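Local structure of putative sugar isomerase (Parabacteroides distasonis, 3LMZ) at residues Val122-Pro136 with Asp155-Arg169. The protein is probably a sugar isomerase or related enzyme of the xylose isomerase-like TIM-barrel family, its precise substrate and reaction not established. Numbering follows the deposited sequence.
Sequences VKEYDFHYAIHLHGP and DPRIGMCLDVGHDLR. With CIT (citric acid), chain B.
The guanidinium of Arg157 lies with one face under the carbonyl oxygen of Val122, while its edge meets the carboxylates of Asp126 and Asp155 and a water that also bonds Lys123 O. Arg157 CG sits over the centre of one face of the His128 ring, a CH-pi contact 3.9 Å from the centroid. His134 O covers one face of the His166 ring and His132 O one face of the His134 ring; the edges of all three histidines meet citrate: His166 NE2 bonds O1 at 2.9 Å, and His132 ND1 and His134 NE2 both donate to O6. Pro136 CG lies over one face of the Arg169 guanidinium, which pairs with Asp137.

Arg157 NE and NH2 grip Asp155 side-on, and NH1 forms a salt bridge to Asp126 OD1 at 2.9 Å, from above the carboxylate plane. The bend at chi3 (-68°) brings the guanidinium against the C-terminal end of helix 115-125. Lys123 NZ, also paired with Asp119, completes the salt-bridge network at the anti lone pair of Asp155 OD2, 2.8 Å away; OD1 takes Arg157 NE and the backbone N of Arg157, the latter closing an Asx turn. With an alanine in place of Arg157, Asp126 would probably lose its cationic mate, Asp155 one of its two cations here, and His128 the methylene over its ring.

Four backbone bonds join strands 128-132 and 158-163 in parallel register. Beyond them His132 NE2 donates to Asp163 OD2 at 2.6 Å, ring and carboxylate nearly coplanar; Lys191 shares that oxygen. Asp163 OD1 caps helix 164-169 through His166 N, and Leu133 CD1 packs against Asp163 O and Asp167 N. The strands belong to the right-handed beta-alpha-beta unit 128-132, 144-151, 158-163 of a TIM barrel, with the ligand pocket at their C-terminal ends; citrate, probably from the crystallisation liquor, may mark where a sugar binds.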
ATOM      1  N   VAL A 122     -24.554  12.810 -26.663  1.00 13.57           N
ATOM      2  CA  VAL A 122     -23.291  12.244 -27.059  1.00 14.99           C
ATOM      3  C   VAL A 122     -23.086  12.460 -28.550  1.00 13.34           C
ATOM      4  O   VAL A 122     -21.931  12.667 -28.958  1.00 13.75           O
ATOM      5  CB  VAL A 122     -23.025  10.732 -26.678  1.00 15.86           C
ATOM      6  CG1 VAL A 122     -23.050  10.503 -25.164  1.00 16.82           C
ATOM      7  CG2 VAL A 122     -23.990   9.786 -27.320  1.00 18.71           C
ATOM      8  N   LYS A 123     -24.152  12.481 -29.377  1.00 13.12           N
ATOM      9  CA  LYS A 123     -24.016  12.781 -30.810  1.00 16.25           C
ATOM     10  C   LYS A 123     -23.615  14.231 -31.056  1.00 15.00           C
ATOM     11  O   LYS A 123     -22.801  14.525 -31.913  1.00 14.91           O
ATOM     12  CB  LYS A 123     -25.336  12.463 -31.510  1.00 14.95           C
ATOM     13  CG  LYS A 123     -25.583  10.963 -31.638  1.00 15.56           C
ATOM     14  CD  LYS A 123     -26.964  10.661 -32.240  1.00 12.19           C
ATOM     15  CE  LYS A 123     -27.106   9.235 -32.739  1.00 14.31           C
ATOM     16  NZ  LYS A 123     -26.939   8.143 -31.678  1.00 14.25           N
ATOM     17  N   GLU A 124     -24.203  15.141 -30.287  1.00 13.49           N
ATOM     18  CA  GLU A 124     -23.956  16.555 -30.428  1.00 15.53           C
ATOM     19  C   GLU A 124     -22.522  16.907 -30.073  1.00 14.27           C
ATOM     20  O   GLU A 124     -21.869  17.734 -30.740  1.00 14.18           O
ATOM     21  CB  GLU A 124     -24.936  17.337 -29.551  1.00 15.81           C
ATOM     22  CG  GLU A 124     -24.693  18.819 -29.567  1.00 14.67           C
ATOM     23  CD  GLU A 124     -25.570  19.627 -28.653  1.00 16.87           C
ATOM     24  OE1 GLU A 124     -26.377  19.044 -27.896  1.00 18.14           O
ATOM     25  OE2 GLU A 124     -25.441  20.884 -28.661  1.00 19.07           O
ATOM     26  N   TYR A 125     -21.975  16.312 -29.022  1.00 13.52           N
ATOM     27  CA  TYR A 125     -20.687  16.698 -28.450  1.00 15.17           C
ATOM     28  C   TYR A 125     -19.532  15.744 -28.800  1.00 15.05           C
ATOM     29  O   TYR A 125     -18.361  16.101 -28.637  1.00 15.34           O
ATOM     30  CB  TYR A 125     -20.763  16.811 -26.929  1.00 15.44           C
ATOM     31  CG  TYR A 125     -21.415  18.039 -26.435  1.00 13.51           C
ATOM     32  CD1 TYR A 125     -22.799  18.126 -26.410  1.00 13.40           C
ATOM     33  CD2 TYR A 125     -20.681  19.133 -26.011  1.00 17.09           C
ATOM     34  CE1 TYR A 125     -23.431  19.275 -25.986  1.00 14.83           C
ATOM     35  CE2 TYR A 125     -21.285  20.286 -25.556  1.00 15.93           C
ATOM     36  CZ  TYR A 125     -22.670  20.370 -25.555  1.00 19.37           C
ATOM     37  OH  TYR A 125     -23.282  21.528 -25.132  1.00 18.67           O
ATOM     38  N   ASP A 126     -19.847  14.547 -29.259  1.00 14.79           N
ATOM     39  CA  ASP A 126     -18.877  13.473 -29.485  1.00 13.44           C
ATOM     40  C   ASP A 126     -18.075  13.185 -28.207  1.00 12.82           C
ATOM     41  O   ASP A 126     -16.833  13.190 -28.206  1.00 15.79           O
ATOM     42  CB  ASP A 126     -17.911  13.797 -30.627  1.00 14.10           C
ATOM     43  CG  ASP A 126     -17.060  12.586 -31.035  1.00 17.16           C
ATOM     44  OD1 ASP A 126     -17.427  11.366 -30.791  1.00 16.46           O
ATOM     45  OD2 ASP A 126     -15.989  12.841 -31.653  1.00 18.50           O
ATOM     46  N   PHE A 127     -18.796  12.908 -27.121  1.00 13.78           N
ATOM     47  CA  PHE A 127     -18.230  12.495 -25.841  1.00 12.46           C
ATOM     48  C   PHE A 127     -18.684  11.049 -25.521  1.00 13.33           C
ATOM     49  O   PHE A 127     -19.724  10.593 -26.019  1.00 14.93           O
ATOM     50  CB  PHE A 127     -18.743  13.389 -24.665  1.00 13.46           C
ATOM     51  CG  PHE A 127     -18.302  14.823 -24.717  1.00 12.90           C
ATOM     52  CD1 PHE A 127     -17.250  15.254 -25.473  1.00 13.93           C
ATOM     53  CD2 PHE A 127     -18.957  15.747 -23.892  1.00 15.62           C
ATOM     54  CE1 PHE A 127     -16.851  16.595 -25.470  1.00 16.97           C
ATOM     55  CE2 PHE A 127     -18.559  17.066 -23.871  1.00 14.55           C
ATOM     56  CZ  PHE A 127     -17.519  17.484 -24.637  1.00 14.11           C
ATOM     57  N   HIS A 128     -17.872  10.343 -24.742  1.00 12.45           N
ATOM     58  CA  HIS A 128     -18.290   9.105 -24.115  1.00 12.19           C
ATOM     59  C   HIS A 128     -18.961   9.451 -22.784  1.00 11.43           C
ATOM     60  O   HIS A 128     -18.654  10.445 -22.124  1.00 15.29           O
ATOM     61  CB  HIS A 128     -17.115   8.166 -23.935  1.00 13.75           C
ATOM     62  CG  HIS A 128     -16.688   7.459 -25.194  1.00 15.78           C
ATOM     63  ND1 HIS A 128     -15.983   8.105 -26.193  1.00 18.31           N
ATOM     64  CD2 HIS A 128     -16.865   6.186 -25.610  1.00 19.68           C
ATOM     65  CE1 HIS A 128     -15.735   7.240 -27.167  1.00 21.21           C
ATOM     66  NE2 HIS A 128     -16.242   6.064 -26.825  1.00 17.80           N
ATOM     67  N   TYR A 129     -19.900   8.598 -22.391  1.00 12.90           N
ATOM     68  CA  TYR A 129     -20.720   8.757 -21.225  1.00 12.88           C
ATOM     69  C   TYR A 129     -20.784   7.414 -20.489  1.00 15.79           C
ATOM     70  O   TYR A 129     -21.241   6.417 -21.049  1.00 14.74           O
ATOM     71  CB  TYR A 129     -22.133   9.187 -21.624  1.00 14.29           C
ATOM     72  CG  TYR A 129     -23.017   9.616 -20.490  1.00 12.72           C
ATOM     73  CD1 TYR A 129     -23.640   8.664 -19.689  1.00 15.13           C
ATOM     74  CD2 TYR A 129     -23.299  10.947 -20.218  1.00 13.98           C
ATOM     75  CE1 TYR A 129     -24.473   9.036 -18.648  1.00 13.40           C
ATOM     76  CE2 TYR A 129     -24.120  11.325 -19.193  1.00 14.96           C
ATOM     77  CZ  TYR A 129     -24.745  10.373 -18.439  1.00 17.54           C
ATOM     78  OH  TYR A 129     -25.574  10.760 -17.414  1.00 15.94           O
ATOM     79  N   ALA A 130     -20.281   7.387 -19.256  1.00 13.92           N
ATOM     80  CA  ALA A 130     -20.124   6.171 -18.473  1.00 13.75           C
ATOM     81  C   ALA A 130     -21.079   6.233 -17.279  1.00 12.54           C
ATOM     82  O   ALA A 130     -20.894   7.060 -16.413  1.00 14.78           O
ATOM     83  CB  ALA A 130     -18.676   6.024 -17.974  1.00 14.24           C
ATOM     84  N   ILE A 131     -22.080   5.364 -17.266  1.00 13.40           N
ATOM     85  CA  ILE A 131     -23.099   5.316 -16.199  1.00 13.36           C
ATOM     86  C   ILE A 131     -22.506   4.566 -14.977  1.00 13.36           C
ATOM     87  O   ILE A 131     -22.044   3.409 -15.091  1.00 13.59           O
ATOM     88  CB  ILE A 131     -24.390   4.607 -16.658  1.00 13.35           C
ATOM     89  CG1 ILE A 131     -25.049   5.379 -17.801  1.00 13.22           C
ATOM     90  CG2 ILE A 131     -25.338   4.442 -15.453  1.00 14.06           C
ATOM     91  CD1 ILE A 131     -26.056   4.635 -18.588  1.00 13.47           C
ATOM     92  N   HIS A 132     -22.531   5.224 -13.806  1.00 14.17           N
ATOM     93  CA  HIS A 132     -21.992   4.595 -12.574  1.00 12.96           C
ATOM     94  C   HIS A 132     -23.013   3.653 -11.942  1.00 14.57           C
ATOM     95  O   HIS A 132     -23.957   4.109 -11.319  1.00 17.39           O
ATOM     96  CB  HIS A 132     -21.508   5.638 -11.542  1.00 13.35           C
ATOM     97  CG  HIS A 132     -20.737   5.016 -10.425  1.00 13.66           C
ATOM     98  ND1 HIS A 132     -20.655   5.542  -9.157  1.00 18.46           N
ATOM     99  CD2 HIS A 132     -20.013   3.867 -10.390  1.00 15.09           C
ATOM    100  CE1 HIS A 132     -19.922   4.749  -8.392  1.00 17.44           C
ATOM    101  NE2 HIS A 132     -19.517   3.716  -9.107  1.00 16.19           N
ATOM    102  N   LEU A 133     -22.718   2.359 -12.020  1.00 15.60           N
ATOM    103  CA  LEU A 133     -23.574   1.336 -11.394  1.00 14.07           C
ATOM    104  C   LEU A 133     -23.347   1.365  -9.896  1.00 16.07           C
ATOM    105  O   LEU A 133     -22.285   1.713  -9.429  1.00 15.27           O
ATOM    106  CB  LEU A 133     -23.337  -0.024 -12.029  1.00 13.82           C
ATOM    107  CG  LEU A 133     -21.981  -0.687 -11.760  1.00 16.05           C
ATOM    108  CD1 LEU A 133     -22.008  -1.552 -10.463  1.00 16.66           C
ATOM    109  CD2 LEU A 133     -21.418  -1.545 -12.942  1.00 17.38           C
ATOM    110  N   HIS A 134     -24.386   0.970  -9.142  1.00 14.39           N
ATOM    111  CA  HIS A 134     -24.514   1.338  -7.731  1.00 14.12           C
ATOM    112  C   HIS A 134     -24.764   0.237  -6.731  1.00 16.73           C
ATOM    113  O   HIS A 134     -24.775   0.538  -5.534  1.00 18.72           O
ATOM    114  CB  HIS A 134     -25.596   2.393  -7.575  1.00 16.97           C
ATOM    115  CG  HIS A 134     -25.139   3.751  -7.976  1.00 17.20           C
ATOM    116  ND1 HIS A 134     -25.935   4.616  -8.683  1.00 20.08           N
ATOM    117  CD2 HIS A 134     -23.972   4.405  -7.734  1.00 19.70           C
ATOM    118  CE1 HIS A 134     -25.259   5.740  -8.897  1.00 17.22           C
ATOM    119  NE2 HIS A 134     -24.076   5.648  -8.312  1.00 18.54           N
ATOM    120  N   GLY A 135     -24.886  -0.997  -7.187  1.00 15.77           N
ATOM    121  CA  GLY A 135     -25.044  -2.141  -6.297  1.00 15.69           C
ATOM    122  C   GLY A 135     -26.435  -2.320  -5.748  1.00 16.27           C
ATOM    123  O   GLY A 135     -27.396  -1.645  -6.141  1.00 16.11           O
ATOM    124  N   PRO A 136     -26.564  -3.289  -4.855  1.00 14.91           N
ATOM    125  CA  PRO A 136     -27.860  -3.789  -4.470  1.00 18.04           C
ATOM    126  C   PRO A 136     -28.685  -2.862  -3.605  1.00 18.16           C
ATOM    127  O   PRO A 136     -29.879  -3.138  -3.494  1.00 23.74           O
ATOM    128  CB  PRO A 136     -27.539  -5.061  -3.693  1.00 17.73           C
ATOM    129  CG  PRO A 136     -26.179  -4.811  -3.116  1.00 17.48           C
ATOM    130  CD  PRO A 136     -25.470  -4.014  -4.208  1.00 15.45           C
ATOM    131  N   ASP A 155     -26.492   4.648 -28.676  1.00 13.02           N
ATOM    132  CA  ASP A 155     -25.249   5.059 -29.284  1.00 10.55           C
ATOM    133  C   ASP A 155     -24.067   4.297 -28.624  1.00 12.98           C
ATOM    134  O   ASP A 155     -24.042   4.119 -27.399  1.00 13.45           O
ATOM    135  CB  ASP A 155     -25.070   6.558 -29.038  1.00 12.68           C
ATOM    136  CG  ASP A 155     -23.980   7.168 -29.870  1.00 11.76           C
ATOM    137  OD1 ASP A 155     -22.796   6.911 -29.528  1.00 14.97           O
ATOM    138  OD2 ASP A 155     -24.305   7.855 -30.881  1.00 13.72           O
ATOM    139  N   PRO A 156     -23.086   3.881 -29.442  1.00 11.43           N
ATOM    140  CA  PRO A 156     -21.922   3.168 -28.931  1.00 12.86           C
ATOM    141  C   PRO A 156     -21.111   3.923 -27.875  1.00 12.59           C
ATOM    142  O   PRO A 156     -20.335   3.294 -27.125  1.00 14.49           O
ATOM    143  CB  PRO A 156     -21.092   2.964 -30.172  1.00 15.73           C
ATOM    144  CG  PRO A 156     -22.016   2.953 -31.258  1.00 23.50           C
ATOM    145  CD  PRO A 156     -23.111   3.905 -30.914  1.00 17.02           C
ATOM    146  N   ARG A 157     -21.235   5.266 -27.814  1.00 11.74           N
ATOM    147  CA  ARG A 157     -20.531   6.077 -26.844  1.00 13.40           C
ATOM    148  C   ARG A 157     -21.133   6.128 -25.423  1.00 12.71           C
ATOM    149  O   ARG A 157     -20.572   6.754 -24.546  1.00 15.31           O
ATOM    150  CB  ARG A 157     -20.335   7.476 -27.420  1.00 14.97           C
ATOM    151  CG  ARG A 157     -19.366   7.550 -28.593  1.00 15.86           C
ATOM    152  CD  ARG A 157     -19.487   8.841 -29.351  1.00 15.09           C
ATOM    153  NE  ARG A 157     -20.770   8.923 -30.056  1.00 14.90           N
ATOM    154  CZ  ARG A 157     -21.061   9.792 -31.009  1.00 14.77           C
ATOM    155  NH1 ARG A 157     -20.169  10.690 -31.438  1.00 14.14           N
ATOM    156  NH2 ARG A 157     -22.255   9.746 -31.617  1.00 15.58           N
ATOM    157  N   ILE A 158     -22.272   5.454 -25.227  1.00 13.18           N
ATOM    158  CA  ILE A 158     -22.903   5.324 -23.946  1.00 13.81           C
ATOM    159  C   ILE A 158     -22.601   3.943 -23.370  1.00 13.05           C
ATOM    160  O   ILE A 158     -22.807   2.924 -23.986  1.00 14.35           O
ATOM    161  CB  ILE A 158     -24.406   5.509 -24.004  1.00 12.96           C
ATOM    162  CG1 ILE A 158     -24.792   6.830 -24.674  1.00 16.04           C
ATOM    163  CG2 ILE A 158     -24.936   5.441 -22.589  1.00 15.00           C
ATOM    164  CD1 ILE A 158     -26.316   7.014 -24.935  1.00 18.17           C
ATOM    165  N   GLY A 159     -22.028   3.931 -22.171  1.00 13.04           N
ATOM    166  CA  GLY A 159     -21.721   2.679 -21.482  1.00 14.58           C
ATOM    167  C   GLY A 159     -21.756   2.835 -19.972  1.00 12.13           C
ATOM    168  O   GLY A 159     -22.539   3.594 -19.430  1.00 13.98           O
HETATM  169  N   MSE A 160     -20.811   2.157 -19.351  1.00 13.32           N
HETATM  170  CA  MSE A 160     -20.723   2.042 -17.894  1.00 14.47           C
HETATM  171  C   MSE A 160     -19.371   2.457 -17.350  1.00 12.59           C
HETATM  172  O   MSE A 160     -18.335   2.373 -18.017  1.00 14.47           O
HETATM  173  CB  MSE A 160     -21.030   0.600 -17.406  1.00 12.26           C
HETATM  174  CG  MSE A 160     -19.953  -0.443 -17.723  1.00 12.92           C
HETATM  175 SE   MSE A 160     -20.561  -2.191 -17.232  0.75 16.04          SE
HETATM  176  CE  MSE A 160     -21.789  -2.429 -18.678  1.00 13.93           C
ATOM    177  N   CYS A 161     -19.445   2.948 -16.093  1.00 12.83           N
ATOM    178  CA  CYS A 161     -18.332   3.023 -15.138  1.00 12.45           C
ATOM    179  C   CYS A 161     -18.499   1.736 -14.336  1.00 14.29           C
ATOM    180  O   CYS A 161     -19.418   1.582 -13.496  1.00 14.80           O
ATOM    181  CB  CYS A 161     -18.424   4.293 -14.255  1.00 12.23           C
ATOM    182  SG  CYS A 161     -17.178   4.159 -12.988  1.00 17.06           S
ATOM    183  N   LEU A 162     -17.652   0.771 -14.703  1.00 14.31           N
ATOM    184  CA  LEU A 162     -17.725  -0.557 -14.089  1.00 14.04           C
ATOM    185  C   LEU A 162     -17.177  -0.405 -12.687  1.00 13.17           C
ATOM    186  O   LEU A 162     -15.975  -0.270 -12.476  1.00 14.33           O
ATOM    187  CB  LEU A 162     -16.945  -1.634 -14.842  1.00 17.78           C
ATOM    188  CG  LEU A 162     -16.834  -2.983 -14.149  1.00 16.56           C
ATOM    189  CD1 LEU A 162     -18.173  -3.597 -13.910  1.00 18.27           C
ATOM    190  CD2 LEU A 162     -15.919  -3.855 -14.964  1.00 18.78           C
ATOM    191  N   ASP A 163     -18.059  -0.512 -11.704  1.00 12.11           N
ATOM    192  CA  ASP A 163     -17.665  -0.430 -10.285  1.00 13.71           C
ATOM    193  C   ASP A 163     -17.564  -1.882  -9.812  1.00 13.98           C
ATOM    194  O   ASP A 163     -18.553  -2.583  -9.601  1.00 13.03           O
ATOM    195  CB  ASP A 163     -18.700   0.376  -9.498  1.00 15.69           C
ATOM    196  CG  ASP A 163     -18.279   0.634  -8.045  1.00 17.35           C
ATOM    197  OD1 ASP A 163     -17.871  -0.368  -7.393  1.00 15.28           O
ATOM    198  OD2 ASP A 163     -18.335   1.854  -7.662  1.00 16.20           O
ATOM    199  N   VAL A 164     -16.352  -2.319  -9.572  1.00 13.05           N
ATOM    200  CA  VAL A 164     -16.132  -3.724  -9.329  1.00 13.14           C
ATOM    201  C   VAL A 164     -16.722  -4.128  -7.970  1.00 13.29           C
ATOM    202  O   VAL A 164     -17.224  -5.243  -7.812  1.00 14.79           O
ATOM    203  CB  VAL A 164     -14.660  -4.061  -9.435  1.00 15.69           C
ATOM    204  CG1 VAL A 164     -14.150  -3.678 -10.847  1.00 17.81           C
ATOM    205  CG2 VAL A 164     -13.742  -3.441  -8.301  1.00 14.93           C
ATOM    206  N   GLY A 165     -16.695  -3.194  -7.006  1.00 13.31           N
ATOM    207  CA  GLY A 165     -17.182  -3.480  -5.676  1.00 14.32           C
ATOM    208  C   GLY A 165     -18.681  -3.581  -5.638  1.00 14.47           C
ATOM    209  O   GLY A 165     -19.268  -4.530  -5.081  1.00 14.46           O
ATOM    210  N   HIS A 166     -19.356  -2.588  -6.206  1.00 13.52           N
ATOM    211  CA  HIS A 166     -20.814  -2.650  -6.268  1.00 15.12           C
ATOM    212  C   HIS A 166     -21.332  -3.817  -7.115  1.00 13.08           C
ATOM    213  O   HIS A 166     -22.347  -4.437  -6.761  1.00 14.04           O
ATOM    214  CB  HIS A 166     -21.397  -1.338  -6.766  1.00 14.49           C
ATOM    215  CG  HIS A 166     -21.255  -0.239  -5.780  1.00 15.43           C
ATOM    216  ND1 HIS A 166     -21.405  -0.450  -4.417  1.00 19.08           N
ATOM    217  CD2 HIS A 166     -20.999   1.083  -5.942  1.00 20.38           C
ATOM    218  CE1 HIS A 166     -21.246   0.703  -3.788  1.00 26.44           C
ATOM    219  NE2 HIS A 166     -20.986   1.642  -4.684  1.00 21.54           N
ATOM    220  N   ASP A 167     -20.636  -4.144  -8.185  1.00 13.66           N
ATOM    221  CA  ASP A 167     -21.018  -5.284  -9.005  1.00 13.18           C
ATOM    222  C   ASP A 167     -20.957  -6.579  -8.170  1.00 14.04           C
ATOM    223  O   ASP A 167     -21.884  -7.369  -8.191  1.00 13.34           O
ATOM    224  CB  ASP A 167     -20.111  -5.357 -10.243  1.00 14.60           C
ATOM    225  CG  ASP A 167     -20.776  -6.015 -11.476  1.00 14.69           C
ATOM    226  OD1 ASP A 167     -21.947  -5.722 -11.800  1.00 12.15           O
ATOM    227  OD2 ASP A 167     -20.021  -6.775 -12.120  1.00 15.95           O
ATOM    228  N   LEU A 168     -19.848  -6.778  -7.445  1.00 12.76           N
ATOM    229  CA  LEU A 168     -19.685  -7.987  -6.674  1.00 13.84           C
ATOM    230  C   LEU A 168     -20.739  -8.029  -5.566  1.00 13.60           C
ATOM    231  O   LEU A 168     -21.295  -9.084  -5.261  1.00 14.78           O
ATOM    232  CB  LEU A 168     -18.286  -8.175  -6.128  1.00 14.83           C
ATOM    233  CG  LEU A 168     -17.923  -9.567  -5.538  1.00 13.81           C
ATOM    234  CD1 LEU A 168     -17.605 -10.597  -6.611  1.00 20.68           C
ATOM    235  CD2 LEU A 168     -16.728  -9.489  -4.569  1.00 14.22           C
ATOM    236  N   ARG A 169     -21.039  -6.880  -4.951  1.00 13.22           N
ATOM    237  CA  ARG A 169     -22.064  -6.824  -3.889  1.00 13.93           C
ATOM    238  C   ARG A 169     -23.452  -7.146  -4.421  1.00 14.58           C
ATOM    239  O   ARG A 169     -24.304  -7.618  -3.627  1.00 14.74           O
ATOM    240  CB  ARG A 169     -22.084  -5.483  -3.203  1.00 14.85           C
ATOM    241  CG  ARG A 169     -20.855  -5.277  -2.324  1.00 13.83           C
ATOM    242  CD  ARG A 169     -20.846  -3.865  -1.704  1.00 16.64           C
ATOM    243  NE  ARG A 169     -22.027  -3.652  -0.888  1.00 16.16           N
ATOM    244  CZ  ARG A 169     -23.051  -2.844  -1.203  1.00 20.21           C
ATOM    245  NH1 ARG A 169     -23.045  -2.123  -2.295  1.00 24.43           N
ATOM    246  NH2 ARG A 169     -24.101  -2.756  -0.369  1.00 18.04           N
TER
HETATM  247  C1  CIT B   1     -20.712   5.287  -4.979  1.00 16.95           C
HETATM  248  O1  CIT B   1     -20.098   4.372  -4.361  1.00 19.91           O
HETATM  249  O2  CIT B   1     -21.613   4.949  -5.802  1.00 19.68           O
HETATM  250  C2  CIT B   1     -20.414   6.755  -4.702  1.00 16.19           C
HETATM  251  C3  CIT B   1     -20.511   7.641  -5.936  1.00 15.92           C
HETATM  252  O7  CIT B   1     -19.584   7.315  -6.995  1.00 16.79           O
HETATM  253  C4  CIT B   1     -20.167   9.024  -5.372  1.00 19.29           C
HETATM  254  C5  CIT B   1     -20.100  10.095  -6.404  1.00 20.73           C
HETATM  255  O3  CIT B   1     -19.008  10.456  -6.843  1.00 19.85           O
HETATM  256  O4  CIT B   1     -21.165  10.601  -6.842  1.00 26.43           O
HETATM  257  C6  CIT B   1     -21.917   7.703  -6.570  1.00 19.36           C
HETATM  258  O5  CIT B   1     -22.908   7.955  -5.812  1.00 19.98           O
HETATM  259  O6  CIT B   1     -22.040   7.444  -7.830  1.00 18.24           O
HETATM  260  O   HOH W   1     -20.887  13.018 -33.104  1.00 20.32           O
HETATM  261  O   HOH W   2     -25.399  -0.498  -3.098  1.00 20.75           O